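Local coordinates for protein type III secretion T3S chaperone (Chlamydia trachomatis, PDB 3K29) that probably serves as a YscO-like chaperone of the type III secretion apparatus, built as a long helical hairpin and able to bind copies of itself, at residues R20-V25 / V113-R118; Q36-E41 / K98-A103; D47-H52 / I85-E90. All blocks are in the same frame, centred on the assembly; numbering follows the deposited sequence.

Interaction 1: residues R20-V25 / V113-R118; sequences RAEKVV and VELTKR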
loop_
_atom_site.group_PDB
_atom_site.type_symbol
_atom_site.label_atom_id
_atom_site.label_comp_id
_atom_site.label_asym_id
_atom_site.label_seq_id
_atom_site.Cartn_x
_atom_site.Cartn_y
_atom_site.Cartn_z
ATOM N N ARG A 20 2.538 -0.726 12.009
ATOM C CA ARG A 20 3.470 0.060 11.186
ATOM C C ARG A 20 3.237 -0.111 9.688
ATOM O O ARG A 20 3.298 0.867 8.950
ATOM C CB ARG A 20 4.950 -0.190 11.552
ATOM C CG ARG A 20 5.272 0.219 12.995
ATOM C CD ARG A 20 6.734 0.514 13.257
ATOM N NE ARG A 20 7.555 -0.671 13.115
ATOM C CZ ARG A 20 7.907 -1.483 14.108
ATOM N NH1 ARG A 20 7.523 -1.247 15.357
ATOM N NH2 ARG A 20 8.666 -2.527 13.839
ATOM N N ALA A 21 2.958 -1.345 9.265
ATOM C CA ALA A 21 2.754 -1.664 7.854
ATOM C C ALA A 21 1.432 -1.113 7.318
ATOM O O ALA A 21 1.342 -0.748 6.149
ATOM C CB ALA A 21 2.814 -3.192 7.632
ATOM N N GLU A 22 0.403 -1.086 8.165
ATOM C CA GLU A 22 -0.863 -0.447 7.827
ATOM C C GLU A 22 -0.667 1.047 7.570
ATOM O O GLU A 22 -1.196 1.605 6.607
ATOM C CB GLU A 22 -1.878 -0.652 8.970
ATOM C CG GLU A 22 -2.568 -2.003 8.942
ATOM C CD GLU A 22 -3.413 -2.271 10.176
ATOM O OE1 GLU A 22 -3.271 -1.535 11.177
ATOM O OE2 GLU A 22 -4.206 -3.239 10.153
ATOM N N LYS A 23 0.066 1.686 8.467
ATOM C CA LYS A 23 0.404 3.074 8.342
ATOM C C LYS A 23 1.241 3.290 7.076
ATOM O O LYS A 23 1.049 4.284 6.365
ATOM C CB LYS A 23 1.161 3.539 9.590
ATOM C CG LYS A 23 1.765 4.930 9.482
ATOM C CD LYS A 23 2.337 5.410 10.821
ATOM C CE LYS A 23 2.191 6.941 10.999
ATOM N NZ LYS A 23 2.576 7.399 12.405
ATOM N N VAL A 24 2.157 2.371 6.780
ATOM C CA VAL A 24 2.958 2.510 5.557
ATOM C C VAL A 24 2.091 2.413 4.272
ATOM O O VAL A 24 2.271 3.245 3.382
ATOM C CB VAL A 24 4.211 1.605 5.547
ATOM C CG1 VAL A 24 4.815 1.497 4.121
ATOM C CG2 VAL A 24 5.273 2.128 6.602
ATOM N N VAL A 25 1.154 1.456 4.203
ATOM C CA VAL A 25 0.220 1.310 3.068
ATOM C C VAL A 25 -0.545 2.606 2.823
ATOM O O VAL A 25 -0.622 3.078 1.683
ATOM C CB VAL A 25 -0.814 0.157 3.229
ATOM C CG1 VAL A 25 -1.917 0.266 2.167
ATOM C CG2 VAL A 25 -0.155 -1.196 3.070
ATOM N N VAL A 113 1.774 -6.031 -0.132
ATOM C CA VAL A 113 2.452 -7.327 -0.001
ATOM C C VAL A 113 3.114 -7.390 1.388
ATOM O O VAL A 113 2.989 -8.388 2.100
ATOM C CB VAL A 113 3.515 -7.589 -1.120
ATOM C CG1 VAL A 113 4.294 -8.911 -0.845
ATOM C CG2 VAL A 113 2.854 -7.646 -2.531
ATOM N N GLU A 114 3.797 -6.315 1.784
ATOM C CA GLU A 114 4.476 -6.296 3.091
ATOM C C GLU A 114 3.512 -6.399 4.280
ATOM O O GLU A 114 3.789 -7.150 5.222
ATOM C CB GLU A 114 5.428 -5.103 3.235
ATOM C CG GLU A 114 6.615 -5.216 2.307
ATOM C CD GLU A 114 7.200 -6.623 2.360
ATOM O OE1 GLU A 114 7.694 -7.018 3.444
ATOM O OE2 GLU A 114 7.128 -7.348 1.334
ATOM N N LEU A 115 2.385 -5.683 4.209
ATOM C CA LEU A 115 1.316 -5.786 5.203
ATOM C C LEU A 115 0.755 -7.207 5.360
ATOM O O LEU A 115 0.517 -7.652 6.487
ATOM C CB LEU A 115 0.179 -4.793 4.918
ATOM C CG LEU A 115 -1.070 -4.764 5.838
ATOM C CD1 LEU A 115 -0.730 -4.632 7.301
ATOM C CD2 LEU A 115 -2.083 -3.639 5.432
ATOM N N THR A 116 0.531 -7.900 4.238
ATOM C CA THR A 116 0.049 -9.284 4.264
ATOM C C THR A 116 1.056 -10.211 4.922
ATOM O O THR A 116 0.662 -11.086 5.690
ATOM C CB THR A 116 -0.289 -9.824 2.868
ATOM O OG1 THR A 116 -1.089 -8.858 2.188
ATOM C CG2 THR A 116 -1.059 -11.173 2.958
ATOM N N LYS A 117 2.344 -10.022 4.602
ATOM C CA LYS A 117 3.431 -10.753 5.259
ATOM C C LYS A 117 3.447 -10.522 6.771
ATOM O O LYS A 117 3.571 -11.468 7.538
ATOM C CB LYS A 117 4.791 -10.411 4.641
ATOM C CG LYS A 117 5.227 -11.396 3.560
ATOM C CD LYS A 117 6.434 -10.911 2.761
ATOM C CE LYS A 117 7.750 -11.070 3.551
ATOM N NZ LYS A 117 8.922 -10.438 2.855
ATOM N N ARG A 118 3.288 -9.272 7.205
ATOM C CA ARG A 118 3.269 -8.974 8.643
ATOM C C ARG A 118 2.134 -9.671 9.355
ATOM O O ARG A 118 2.296 -10.135 10.486
ATOM C CB ARG A 118 3.249 -7.460 8.929
ATOM C CG ARG A 118 4.439 -6.720 8.390
ATOM C CD ARG A 118 5.798 -7.175 8.967
ATOM N NE ARG A 118 6.419 -8.298 8.237
ATOM C CZ ARG A 118 6.958 -8.235 7.006
ATOM N NH1 ARG A 118 6.979 -7.097 6.310
ATOM N NH2 ARG A 118 7.484 -9.324 6.455
#

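Interaction 2: residues Q36-E41 / K98-A103; sequences QEKLRE and KENVLA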
loop_
_atom_site.group_PDB
_atom_site.type_symbol
_atom_site.label_atom_id
_atom_site.label_comp_id
_atom_site.label_asym_id
_atom_site.label_seq_id
_atom_site.Cartn_x
_atom_site.Cartn_y
_atom_site.Cartn_z
ATOM N N GLN A 36 -0.601 11.168 -8.842
ATOM C CA GLN A 36 -1.801 11.194 -9.682
ATOM C C GLN A 36 -2.307 12.631 -9.923
ATOM O O GLN A 36 -2.666 13.020 -11.046
ATOM C CB GLN A 36 -2.916 10.323 -9.088
ATOM C CG GLN A 36 -2.624 8.826 -9.134
ATOM C CD GLN A 36 -2.983 8.171 -10.454
ATOM O OE1 GLN A 36 -3.002 8.808 -11.524
ATOM N NE2 GLN A 36 -3.272 6.872 -10.387
ATOM N N GLU A 37 -2.295 13.420 -8.859
ATOM C CA GLU A 37 -2.644 14.824 -8.922
ATOM C C GLU A 37 -1.659 15.621 -9.814
ATOM O O GLU A 37 -2.088 16.493 -10.580
ATOM C CB GLU A 37 -2.691 15.388 -7.495
ATOM C CG GLU A 37 -3.650 16.549 -7.299
ATOM C CD GLU A 37 -3.163 17.830 -7.969
ATOM O OE1 GLU A 37 -1.923 17.983 -8.092
ATOM O OE2 GLU A 37 -4.011 18.678 -8.376
ATOM N N LYS A 38 -0.358 15.335 -9.719
ATOM C CA LYS A 38 0.643 15.997 -10.588
ATOM C C LYS A 38 0.453 15.566 -12.012
ATOM O O LYS A 38 0.612 16.386 -12.893
ATOM C CB LYS A 38 2.093 15.738 -10.162
ATOM C CG LYS A 38 2.485 16.324 -8.793
ATOM C CD LYS A 38 3.740 15.638 -8.186
ATOM C CE LYS A 38 5.015 15.873 -9.028
ATOM N NZ LYS A 38 6.120 14.937 -8.645
ATOM N N LEU A 39 0.087 14.302 -12.243
ATOM C CA LEU A 39 -0.249 13.847 -13.600
ATOM C C LEU A 39 -1.421 14.634 -14.201
ATOM O O LEU A 39 -1.373 15.012 -15.381
ATOM C CB LEU A 39 -0.537 12.336 -13.670
ATOM C CG LEU A 39 -0.838 11.746 -15.066
ATOM C CD1 LEU A 39 0.293 11.997 -16.041
ATOM C CD2 LEU A 39 -1.155 10.229 -15.033
ATOM N N ARG A 40 -2.462 14.858 -13.398
ATOM C CA ARG A 40 -3.603 15.650 -13.843
ATOM C C ARG A 40 -3.217 17.091 -14.190
ATOM O O ARG A 40 -3.684 17.619 -15.196
ATOM C CB ARG A 40 -4.762 15.575 -12.837
ATOM C CG ARG A 40 -5.542 14.250 -12.908
ATOM C CD ARG A 40 -6.856 14.265 -12.058
ATOM N NE ARG A 40 -6.623 14.529 -10.629
ATOM C CZ ARG A 40 -6.303 13.615 -9.700
ATOM N NH1 ARG A 40 -6.158 12.332 -10.011
ATOM N NH2 ARG A 40 -6.120 13.995 -8.446
ATOM N N GLU A 41 -2.356 17.715 -13.386
ATOM C CA GLU A 41 -1.840 19.043 -13.708
ATOM C C GLU A 41 -1.057 19.083 -15.025
ATOM O O GLU A 41 -1.279 19.982 -15.843
ATOM C CB GLU A 41 -0.959 19.570 -12.597
ATOM C CG GLU A 41 -1.711 20.355 -11.568
ATOM C CD GLU A 41 -0.841 21.375 -10.853
ATOM O OE1 GLU A 41 -0.022 20.984 -9.975
ATOM O OE2 GLU A 41 -1.003 22.583 -11.154
ATOM N N LYS A 98 3.941 10.306 -15.786
ATOM C CA LYS A 98 3.466 8.930 -15.832
ATOM C C LYS A 98 4.424 7.984 -15.178
ATOM O O LYS A 98 3.985 7.062 -14.493
ATOM C CB LYS A 98 3.116 8.469 -17.258
ATOM C CG LYS A 98 1.800 9.140 -17.689
ATOM C CD LYS A 98 1.159 8.607 -18.938
ATOM C CE LYS A 98 -0.152 9.367 -19.057
ATOM N NZ LYS A 98 -1.156 8.749 -19.973
ATOM N N GLU A 99 5.717 8.220 -15.379
ATOM C CA GLU A 99 6.744 7.367 -14.804
ATOM C C GLU A 99 6.771 7.458 -13.261
ATOM O O GLU A 99 6.998 6.465 -12.573
ATOM C CB GLU A 99 8.128 7.721 -15.349
ATOM C CG GLU A 99 8.377 7.477 -16.821
ATOM C CD GLU A 99 9.817 7.820 -17.181
ATOM O OE1 GLU A 99 10.715 7.008 -16.925
ATOM O OE2 GLU A 99 10.075 8.919 -17.690
ATOM N N ASN A 100 6.561 8.664 -12.743
ATOM C CA ASN A 100 6.377 8.885 -11.311
ATOM C C ASN A 100 5.152 8.177 -10.781
ATOM O O ASN A 100 5.203 7.594 -9.680
ATOM C CB ASN A 100 6.317 10.378 -10.965
ATOM C CG ASN A 100 7.626 11.075 -11.198
ATOM O OD1 ASN A 100 8.690 10.473 -11.118
ATOM N ND2 ASN A 100 7.561 12.354 -11.497
ATOM N N VAL A 101 4.052 8.239 -11.523
ATOM C CA VAL A 101 2.828 7.566 -11.092
ATOM C C VAL A 101 3.032 6.054 -11.000
ATOM O O VAL A 101 2.645 5.431 -10.026
ATOM C CB VAL A 101 1.602 7.908 -11.952
ATOM C CG1 VAL A 101 0.436 6.938 -11.675
ATOM C CG2 VAL A 101 1.154 9.335 -11.663
ATOM N N LEU A 102 3.644 5.478 -12.022
ATOM C CA LEU A 102 3.898 4.055 -12.033
ATOM C C LEU A 102 4.806 3.598 -10.889
ATOM O O LEU A 102 4.515 2.595 -10.245
ATOM C CB LEU A 102 4.461 3.627 -13.389
ATOM C CG LEU A 102 4.910 2.174 -13.435
ATOM C CD1 LEU A 102 3.684 1.276 -13.434
ATOM C CD2 LEU A 102 5.806 1.931 -14.614
ATOM N N ALA A 103 5.904 4.303 -10.637
ATOM C CA ALA A 103 6.762 3.944 -9.515
ATOM C C ALA A 103 6.000 4.009 -8.165
ATOM O O ALA A 103 6.128 3.090 -7.353
ATOM C CB ALA A 103 8.019 4.797 -9.487
#

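Interaction 3: residues D47-H52 / I85-E90; sequences DKVKNH and IQLSEE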
loop_
_atom_site.group_PDB
_atom_site.type_symbol
_atom_site.label_atom_id
_atom_site.label_comp_id
_atom_site.label_asym_id
_atom_site.label_seq_id
_atom_site.Cartn_x
_atom_site.Cartn_y
_atom_site.Cartn_z
ATOM N N ASP A 47 -3.267 19.847 -22.321
ATOM C CA ASP A 47 -4.556 20.116 -23.008
ATOM C C ASP A 47 -4.722 21.569 -23.415
ATOM O O ASP A 47 -5.246 21.815 -24.493
ATOM C CB ASP A 47 -5.716 19.663 -22.128
ATOM C CG ASP A 47 -5.795 18.133 -22.022
ATOM O OD1 ASP A 47 -5.240 17.435 -22.898
ATOM O OD2 ASP A 47 -6.411 17.620 -21.075
ATOM N N LYS A 48 -4.249 22.541 -22.626
ATOM C CA LYS A 48 -4.340 23.932 -23.117
ATOM C C LYS A 48 -3.480 24.229 -24.332
ATOM O O LYS A 48 -3.931 24.874 -25.253
ATOM C CB LYS A 48 -4.170 24.981 -22.047
ATOM C CG LYS A 48 -2.928 24.972 -21.283
ATOM C CD LYS A 48 -3.177 25.719 -19.955
ATOM C CE LYS A 48 -4.473 25.264 -19.297
ATOM N NZ LYS A 48 -4.405 25.432 -17.840
ATOM N N VAL A 49 -2.262 23.678 -24.381
ATOM C CA VAL A 49 -1.430 23.776 -25.601
ATOM C C VAL A 49 -2.075 23.027 -26.754
ATOM O O VAL A 49 -2.127 23.547 -27.850
ATOM C CB VAL A 49 0.060 23.287 -25.362
ATOM C CG1 VAL A 49 0.903 23.497 -26.650
ATOM C CG2 VAL A 49 0.674 24.159 -24.306
ATOM N N LYS A 50 -2.593 21.817 -26.495
ATOM C CA LYS A 50 -3.267 21.045 -27.539
ATOM C C LYS A 50 -4.487 21.818 -28.089
ATOM O O LYS A 50 -4.761 21.818 -29.308
ATOM C CB LYS A 50 -3.700 19.682 -26.996
ATOM C CG LYS A 50 -4.012 18.658 -28.057
ATOM C CD LYS A 50 -4.734 17.415 -27.441
ATOM C CE LYS A 50 -4.766 16.259 -28.433
ATOM N NZ LYS A 50 -6.124 15.565 -28.582
ATOM N N ASN A 51 -5.207 22.495 -27.206
ATOM C CA ASN A 51 -6.355 23.265 -27.671
ATOM C C ASN A 51 -5.950 24.492 -28.468
ATOM O O ASN A 51 -6.584 24.828 -29.457
ATOM C CB ASN A 51 -7.310 23.563 -26.505
ATOM C CG ASN A 51 -8.045 22.309 -26.060
ATOM O OD1 ASN A 51 -8.468 21.511 -26.896
ATOM N ND2 ASN A 51 -8.172 22.109 -24.761
ATOM N N HIS A 52 -4.873 25.137 -28.040
ATOM C CA HIS A 52 -4.366 26.288 -28.730
ATOM C C HIS A 52 -3.975 25.872 -30.144
ATOM O O HIS A 52 -4.174 26.615 -31.131
ATOM C CB HIS A 52 -3.199 26.898 -27.873
ATOM C CG HIS A 52 -2.545 28.090 -28.500
ATOM N ND1 HIS A 52 -3.260 29.117 -29.080
ATOM C CD2 HIS A 52 -1.242 28.431 -28.626
ATOM C CE1 HIS A 52 -2.430 30.034 -29.547
ATOM N NE2 HIS A 52 -1.197 29.644 -29.274
ATOM N N ILE A 85 5.573 21.986 -31.696
ATOM C CA ILE A 85 6.740 21.636 -30.874
ATOM C C ILE A 85 6.405 21.910 -29.402
ATOM O O ILE A 85 6.756 21.131 -28.552
ATOM C CB ILE A 85 8.002 22.442 -31.335
ATOM C CG1 ILE A 85 8.402 22.038 -32.753
ATOM C CG2 ILE A 85 9.241 22.270 -30.352
ATOM C CD1 ILE A 85 9.421 23.006 -33.395
ATOM N N GLN A 86 5.718 22.997 -29.090
ATOM C CA GLN A 86 5.324 23.177 -27.704
ATOM C C GLN A 86 4.487 21.995 -27.242
ATOM O O GLN A 86 4.624 21.547 -26.082
ATOM C CB GLN A 86 4.494 24.425 -27.474
ATOM C CG GLN A 86 5.097 25.713 -27.951
ATOM C CD GLN A 86 4.103 26.876 -27.800
ATOM O OE1 GLN A 86 3.452 27.001 -26.745
ATOM N NE2 GLN A 86 3.970 27.705 -28.834
ATOM N N LEU A 87 3.566 21.539 -28.107
ATOM C CA LEU A 87 2.728 20.397 -27.768
ATOM C C LEU A 87 3.571 19.120 -27.506
ATOM O O LEU A 87 3.346 18.458 -26.483
ATOM C CB LEU A 87 1.644 20.135 -28.846
ATOM C CG LEU A 87 0.741 18.928 -28.584
ATOM C CD1 LEU A 87 0.040 19.126 -27.115
ATOM C CD2 LEU A 87 -0.322 18.805 -29.716
ATOM N N SER A 88 4.497 18.749 -28.406
ATOM C CA SER A 88 5.361 17.579 -28.143
ATOM C C SER A 88 6.115 17.752 -26.828
ATOM O O SER A 88 6.333 16.775 -26.128
ATOM C CB SER A 88 6.350 17.284 -29.286
ATOM O OG SER A 88 7.149 18.433 -29.544
ATOM N N GLU A 89 6.496 18.977 -26.470
ATOM C CA GLU A 89 7.270 19.166 -25.208
ATOM C C GLU A 89 6.339 18.899 -24.000
ATOM O O GLU A 89 6.745 18.321 -22.996
ATOM C CB GLU A 89 7.884 20.563 -25.145
ATOM C CG GLU A 89 9.060 20.751 -26.139
ATOM C CD GLU A 89 9.514 22.208 -26.269
ATOM O OE1 GLU A 89 8.814 23.107 -25.762
ATOM O OE2 GLU A 89 10.552 22.465 -26.906
ATOM N N GLU A 90 5.068 19.301 -24.119
ATOM C CA GLU A 90 4.107 19.031 -23.052
ATOM C C GLU A 90 3.828 17.540 -22.931
ATOM O O GLU A 90 3.704 17.056 -21.812
ATOM C CB GLU A 90 2.769 19.752 -23.298
ATOM C CG GLU A 90 2.883 21.251 -23.200
ATOM C CD GLU A 90 3.319 21.709 -21.841
ATOM O OE1 GLU A 90 2.978 21.055 -20.842
ATOM O OE2 GLU A 90 4.006 22.740 -21.757
#

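Interaction 1: residues R20-V25 / V113-R118
An antiparallel two-helix coiled coil brings 20-25, on helix 8-66, against 113-118, on helix 70-160. The short axes approach to 8.9 Å and run at 165° to each other, with apolar packing and no hydrogen bond between the segments. Leu115 carries the contact. Its CB sits over the gap between Ala21 and Val25, 4.1 Å from Val25 CG2 and about as far from the methyl of Ala21. CG then lies anti to the backbone N (chi1 179°), which sends the branch straight across to the other helix, where it forks. CD1 is 3.8 Å from Ala21 CB and presses on the aliphatic stem of Glu22, with Glu22 CG at 3.6 Å. CD2 also touches Glu22 CG and goes on to Val25 CG2 at 3.9 Å, the leucine and valine side chains crossing at about a right angle. Ala21 carries only a methyl, and the backbones come close here, with the Ala21 and Leu115 CA atoms 5.1 Å apart. The stem of Glu22 flanks the apolar seam, and its carboxylate goes on to a salt bridge with Arg119. On the far side of Ala21, Arg118 lays its CG 4.0 Å from Ala21 CB and then bends back over its own helix. Its guanidinium also reaches Glu121 through NE, while NH1 makes a nearly straight bond (165°) to Glu114 OE1 at 3.0 Å, meeting that oxygen from above the carboxylate plane.

Interaction 2: residues Q36-E41 / K98-A103
Lys98 opens the contact from the helix 70-160 side with its aliphatic chain rather than its charge. The chain is extended beyond CG and crosses Leu39 obliquely, so that Lys98 CG lies 3.6 Å from Leu39 CD1 and Lys98 CE touches the same methyl further along. Two residues on, Asn100 faces the end of Lys38 at the rim, but the amide and the ammonium do not bond to each other: Asn100 ND2 donates to Gln97 on its own helix, and Lys38 NZ pairs with Glu35. Val101 is the centre of the interface. Its CG1 stands anti to the backbone N (chi1 167°) and meets the flat amide end of Gln36, 3.8 Å from Gln36 CD; a bend at chi2 (-84°) brings that amide over the valine. Its CG2 is wedged back toward the opposing backbone, 3.8 Å from Gln36 N and 4.0 Å from Leu39 CB. Leu32, a turn before Gln36, and Glu35, next to it, also touch Val101. An apolar seam of leucine and valine, edged by the stems of long polar side chains, between helices running at 163°, is the pattern of an antiparallel coiled coil.

Interaction 3: residues D47-H52 / I85-E90
Val49 carries the tight part of this contact, in the antiparallel coiled coil of the hairpin, where the short axes lie 9.1 Å apart and run at 158°. Its CG1, anti to the backbone N (chi1 -176°), is driven against the main chain of helix 70-160, 3.6 Å from Leu87 N and 3.8 Å from Gln86 CB, while CG2 turns to the side and rests on Glu90 CG at 3.8 Å. One valine therefore packs among three residues of the other helix, and the CA atoms of Val49 and Leu87 stand 5.8 Å apart. Leu87 answers from the opposite helix. With its CG anti to the backbone N, it reaches across beside Val49, and its methyls meet the backbone N, CB and CG of Lys50: CD1 lies 3.8 Å from Lys50 CB, and CD2 is 4.0 Å from Lys50 CG. The approach is oblique, and the lysine chain beyond leads away from the partner helix.

The outer side is looser and polar. Gln86 uses its CB alone to touch Val49 and then runs on extended, past the valine; the ring of His52 makes no contact with it. Glu90 CG, anti to the carbonyl carbon, rests on Val49, and the bend at chi2 (-62°) turns the carboxylate out to a salt bridge between OE2 and Lys93 NZ. No hydrogen bond joins the two segments. Helix 8-66 extends the contact at both ends of 47-52: Arg46 and Tyr53 touch Leu87, and Glu45 and Arg46 touch Glu90; helix 70-160 is its antiparallel partner, with no strand anywhere in the chain.

In the fold
All three contacts join the same two helices, 8-66 and 70-160, which fold back on each other as one long antiparallel hairpin. Along the chain they are nested: interaction 3 lies inside the loop closed by interaction 2, and that in turn inside the loop closed by interaction 1, so interaction 3 is nearest the turn. Centres of interactions 1 and 2 are 23 Å apart, those of 2 and 3 are 18 Å apart, and those of 1 and 3 are 41 Å apart; none touches another. The hairpin is thus held by one seam, sampled at three places, giving a thin rod rather than a globular core, consistent with a YscO-like coiled-coil protein.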